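Long-range contact in leucine aminopeptidase 1 (Caenorhabditis elegans, PDB 2HC9), which removes N-terminal amino acids, preferably leucine, from peptides as a zinc-dependent M17 aminopeptidase and probably serves in digestion: residues G372-L385 with F447-P461. The protein carries 1 engineered substitution. Sequence-based numbering, arbitrary orientation.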
# COMPACT_ATOMS: atom_id res chain seq x y z
N GLY A 372 -0.34 19.75 -16.45
CA GLY A 372 1.09 19.48 -16.42
C GLY A 372 1.82 20.41 -15.45
O GLY A 372 1.19 21.06 -14.61
N ARG A 373 3.15 20.48 -15.57
CA ARG A 373 3.96 21.12 -14.52
C ARG A 373 4.39 22.54 -14.85
O ARG A 373 4.93 23.24 -13.99
CB ARG A 373 5.16 20.25 -14.14
CG ARG A 373 4.74 18.89 -13.60
CD ARG A 373 5.87 18.12 -12.95
NE ARG A 373 5.31 16.89 -12.36
CZ ARG A 373 4.55 16.84 -11.25
NH1 ARG A 373 4.28 17.92 -10.54
NH2 ARG A 373 4.08 15.67 -10.84
N LEU A 374 4.15 22.98 -16.09
CA LEU A 374 4.54 24.32 -16.54
C LEU A 374 3.36 25.29 -16.63
O LEU A 374 3.56 26.50 -16.62
CB LEU A 374 5.21 24.22 -17.92
CG LEU A 374 6.70 23.88 -17.97
CD1 LEU A 374 6.98 22.50 -17.41
CD2 LEU A 374 7.19 23.99 -19.40
N HIS A 375 2.14 24.75 -16.72
CA HIS A 375 0.94 25.58 -16.92
C HIS A 375 0.12 25.64 -15.63
O HIS A 375 -0.26 24.58 -15.07
CB HIS A 375 0.03 24.98 -18.01
CG HIS A 375 0.58 25.07 -19.40
ND1 HIS A 375 1.69 24.37 -19.81
CD2 HIS A 375 0.15 25.78 -20.48
CE1 HIS A 375 1.91 24.60 -21.09
NE2 HIS A 375 0.99 25.46 -21.52
N GLY A 376 -0.23 26.84 -15.19
CA GLY A 376 -1.24 26.94 -14.12
C GLY A 376 -2.59 26.56 -14.75
O GLY A 376 -2.77 26.69 -15.97
N ALA A 377 -3.52 26.10 -13.94
CA ALA A 377 -4.82 25.67 -14.45
C ALA A 377 -5.86 26.69 -14.05
O ALA A 377 -6.08 26.91 -12.86
CB ALA A 377 -5.16 24.24 -13.88
N ALA A 378 -6.47 27.35 -15.04
CA ALA A 378 -7.41 28.44 -14.79
C ALA A 378 -8.86 28.01 -15.01
O ALA A 378 -9.21 27.45 -16.07
CB ALA A 378 -7.11 29.62 -15.73
N MET A 379 -9.69 28.29 -14.02
CA MET A 379 -11.13 28.04 -14.13
C MET A 379 -11.87 29.34 -13.88
O MET A 379 -11.72 29.98 -12.82
CB MET A 379 -11.54 26.98 -13.11
CG MET A 379 -12.97 26.47 -13.32
SD MET A 379 -13.48 25.37 -11.98
CE MET A 379 -13.83 26.55 -10.68
N THR A 380 -12.68 29.75 -14.86
CA THR A 380 -13.36 31.04 -14.79
C THR A 380 -14.78 30.98 -15.38
O THR A 380 -15.04 30.22 -16.33
CB THR A 380 -12.53 32.16 -15.49
OG1 THR A 380 -13.25 33.40 -15.44
CG2 THR A 380 -12.23 31.81 -16.97
N ASN A 381 -15.67 31.78 -14.81
CA ASN A 381 -17.03 31.96 -15.36
C ASN A 381 -17.05 32.83 -16.61
O ASN A 381 -18.09 32.95 -17.27
CB ASN A 381 -18.00 32.52 -14.31
CG ASN A 381 -17.70 33.97 -13.93
OD1 ASN A 381 -16.54 34.37 -13.88
ND2 ASN A 381 -18.75 34.75 -13.67
N ASP A 382 -15.91 33.43 -16.95
CA ASP A 382 -15.86 34.39 -18.06
C ASP A 382 -14.95 33.93 -19.19
O ASP A 382 -13.72 33.92 -19.06
CB ASP A 382 -15.45 35.79 -17.54
CG ASP A 382 -15.67 36.88 -18.58
OD1 ASP A 382 -16.76 37.50 -18.57
OD2 ASP A 382 -14.77 37.11 -19.40
N GLU A 383 -15.55 33.55 -20.32
CA GLU A 383 -14.78 33.03 -21.45
C GLU A 383 -13.72 33.98 -22.00
O GLU A 383 -12.59 33.57 -22.33
CB GLU A 383 -15.73 32.58 -22.57
CG GLU A 383 -15.00 31.80 -23.66
CD GLU A 383 -15.94 31.33 -24.79
OE1 GLU A 383 -17.17 31.47 -24.69
OE2 GLU A 383 -15.42 30.81 -25.77
N GLN A 384 -14.08 35.26 -22.11
CA GLN A 384 -13.12 36.25 -22.60
C GLN A 384 -11.91 36.37 -21.66
O GLN A 384 -10.77 36.46 -22.12
CB GLN A 384 -13.79 37.61 -22.73
CG GLN A 384 -14.69 37.72 -23.95
CD GLN A 384 -15.47 39.01 -23.95
OE1 GLN A 384 -14.95 40.06 -24.33
NE2 GLN A 384 -16.71 38.95 -23.49
N LEU A 385 -12.17 36.35 -20.36
CA LEU A 385 -11.07 36.41 -19.38
C LEU A 385 -10.18 35.15 -19.50
O LEU A 385 -8.94 35.22 -19.38
CB LEU A 385 -11.61 36.61 -17.97
CG LEU A 385 -10.57 36.76 -16.83
CD1 LEU A 385 -9.59 37.87 -17.17
CD2 LEU A 385 -11.31 37.04 -15.52
N PHE A 447 -20.63 31.13 -7.87
CA PHE A 447 -19.77 30.75 -8.99
C PHE A 447 -19.39 31.94 -9.89
O PHE A 447 -19.13 31.77 -11.07
CB PHE A 447 -20.36 29.57 -9.79
CG PHE A 447 -20.68 28.39 -8.93
CD1 PHE A 447 -19.65 27.59 -8.41
CD2 PHE A 447 -22.01 28.07 -8.63
CE1 PHE A 447 -19.96 26.49 -7.56
CE2 PHE A 447 -22.32 26.97 -7.78
CZ PHE A 447 -21.29 26.19 -7.26
N GLY A 448 -19.36 33.14 -9.30
CA GLY A 448 -18.94 34.34 -10.04
C GLY A 448 -20.11 35.13 -10.63
O GLY A 448 -19.90 36.09 -11.37
N GLU A 449 -21.35 34.71 -10.35
CA GLU A 449 -22.54 35.32 -10.99
C GLU A 449 -22.50 36.85 -10.83
O GLU A 449 -22.26 37.37 -9.74
CB GLU A 449 -23.84 34.78 -10.35
CG GLU A 449 -23.92 35.03 -8.84
CD GLU A 449 -25.25 34.62 -8.19
OE1 GLU A 449 -26.21 34.29 -8.93
OE2 GLU A 449 -25.32 34.63 -6.94
N GLY A 450 -22.72 37.56 -11.94
CA GLY A 450 -22.74 39.03 -11.91
C GLY A 450 -21.39 39.74 -11.94
O GLY A 450 -21.33 40.97 -11.97
N LEU A 451 -20.29 38.97 -11.92
CA LEU A 451 -18.95 39.55 -11.92
C LEU A 451 -18.00 38.63 -12.68
O LEU A 451 -18.45 37.69 -13.33
CB LEU A 451 -18.44 39.82 -10.48
CG LEU A 451 -18.49 38.72 -9.40
CD1 LEU A 451 -17.35 37.68 -9.53
CD2 LEU A 451 -18.42 39.37 -8.05
N ARG A 452 -16.70 38.92 -12.66
CA ARG A 452 -15.75 37.99 -13.27
C ARG A 452 -14.91 37.36 -12.16
O ARG A 452 -14.33 38.07 -11.33
CB ARG A 452 -14.85 38.72 -14.28
CG ARG A 452 -15.66 39.25 -15.50
CD ARG A 452 -14.77 39.90 -16.54
NE ARG A 452 -13.98 40.97 -15.93
CZ ARG A 452 -12.86 41.47 -16.43
NH1 ARG A 452 -12.39 40.99 -17.58
NH2 ARG A 452 -12.21 42.45 -15.78
N TRP A 453 -14.88 36.03 -12.12
CA TRP A 453 -14.15 35.28 -11.11
C TRP A 453 -13.25 34.31 -11.85
O TRP A 453 -13.70 33.58 -12.73
CB TRP A 453 -15.11 34.51 -10.16
CG TRP A 453 -14.37 33.46 -9.33
CD1 TRP A 453 -13.27 33.65 -8.53
CD2 TRP A 453 -14.67 32.06 -9.26
NE1 TRP A 453 -12.86 32.44 -7.97
CE2 TRP A 453 -13.73 31.46 -8.39
CE3 TRP A 453 -15.66 31.25 -9.85
CZ2 TRP A 453 -13.73 30.09 -8.12
CZ3 TRP A 453 -15.67 29.89 -9.56
CH2 TRP A 453 -14.72 29.32 -8.70
N LEU A 454 -11.97 34.28 -11.47
CA LEU A 454 -11.04 33.33 -12.05
C LEU A 454 -10.21 32.71 -10.94
O LEU A 454 -9.56 33.41 -10.14
CB LEU A 454 -10.14 34.00 -13.10
CG LEU A 454 -9.20 33.05 -13.85
CD1 LEU A 454 -9.06 33.40 -15.37
CD2 LEU A 454 -7.80 32.90 -13.16
N HIS A 455 -10.21 31.38 -10.91
CA HIS A 455 -9.41 30.59 -9.96
C HIS A 455 -8.21 30.00 -10.72
O HIS A 455 -8.38 29.49 -11.83
CB HIS A 455 -10.31 29.46 -9.41
CG HIS A 455 -9.53 28.33 -8.81
ND1 HIS A 455 -8.79 28.48 -7.65
CD2 HIS A 455 -9.38 27.04 -9.20
CE1 HIS A 455 -8.20 27.33 -7.36
NE2 HIS A 455 -8.54 26.44 -8.29
N LEU A 456 -7.01 30.08 -10.15
CA LEU A 456 -5.81 29.65 -10.86
C LEU A 456 -5.04 28.72 -9.91
O LEU A 456 -4.57 29.16 -8.86
CB LEU A 456 -4.94 30.87 -11.24
CG LEU A 456 -3.67 30.55 -12.06
CD1 LEU A 456 -4.01 29.91 -13.41
CD2 LEU A 456 -2.85 31.82 -12.26
N ASP A 457 -4.89 27.46 -10.29
CA ASP A 457 -4.17 26.46 -9.49
C ASP A 457 -2.74 26.32 -10.04
O ASP A 457 -2.53 25.92 -11.20
CB ASP A 457 -4.92 25.12 -9.58
CG ASP A 457 -4.44 24.06 -8.58
OD1 ASP A 457 -3.33 24.14 -7.99
OD2 ASP A 457 -5.20 23.09 -8.38
N ILE A 458 -1.78 26.63 -9.18
CA ILE A 458 -0.38 26.75 -9.62
C ILE A 458 0.53 25.78 -8.85
O ILE A 458 1.75 25.98 -8.79
CB ILE A 458 0.14 28.21 -9.48
CG1 ILE A 458 0.12 28.67 -8.00
CG2 ILE A 458 -0.70 29.15 -10.34
CD1 ILE A 458 1.00 29.95 -7.73
N ALA A 459 -0.04 24.70 -8.29
CA ALA A 459 0.74 23.80 -7.44
C ALA A 459 2.06 23.39 -8.08
O ALA A 459 3.13 23.51 -7.46
CB ALA A 459 -0.10 22.57 -7.09
N ALA A 460 2.01 22.88 -9.31
CA ALA A 460 3.24 22.41 -9.96
C ALA A 460 4.09 23.54 -10.59
O ALA A 460 5.31 23.53 -10.43
CB ALA A 460 2.94 21.28 -11.00
N PRO A 461 3.46 24.46 -11.37
CA PRO A 461 4.33 25.51 -11.98
C PRO A 461 5.01 26.47 -11.03
O PRO A 461 5.92 27.19 -11.45
CB PRO A 461 3.38 26.30 -12.91
CG PRO A 461 2.01 25.91 -12.53
CD PRO A 461 2.07 24.56 -11.83
O HOH W 1 -13.66 39.53 -19.74
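N381 closes the end of an antiparallel strand pair with its side-chain amide. Its OD1 accepts from W453 N at 2.9 Å, and its ND2 donates to L451 O at 3.0 Å. L451 O lies almost in the amide plane. The first torsion (chi1 70°) sets CG between the backbone N and carbonyl carbon, which swings the amide across to segment 447-461. With an alanine here, W453 N and L451 O are likely to lose these partners, and the G448-L451 type II turn could drift from the strand end. T380 OG1 donates to W453 O at 2.8 Å, from above the carbonyl plane. The same OG1 accepts from D382 N, an ST turn.

Further along, A377 pairs with D457 and M379 with H455, each through two nearly straight backbone bonds. M379 bends at chi3 (77°), which brings CE within 3.5 Å of W453 CH2. A378, T380, L454 and L456 pack on the other face, and L385 CG meets L454 CD1 at 4.0 Å. D382 caps the following helix by accepting from L385 N. A water links D382 OD2 to R452 NH1, while R452 NH2 bonds to T356 OG1. At the far end P461 CG packs at 3.6 Å from G376 N.

D359 holds both W453 NE1 and H455 ND1. D457 is fixed by T364 and L363, two residues of the bicarbonate pocket beside the zinc site. Strand 452-457 runs between 376-380, antiparallel to it, and 356-361, parallel to it, in the catalytic-domain sheet. Helix 433-442 covers the M379 and H455 face, and strand 400-402 flanks 376-380 in parallel.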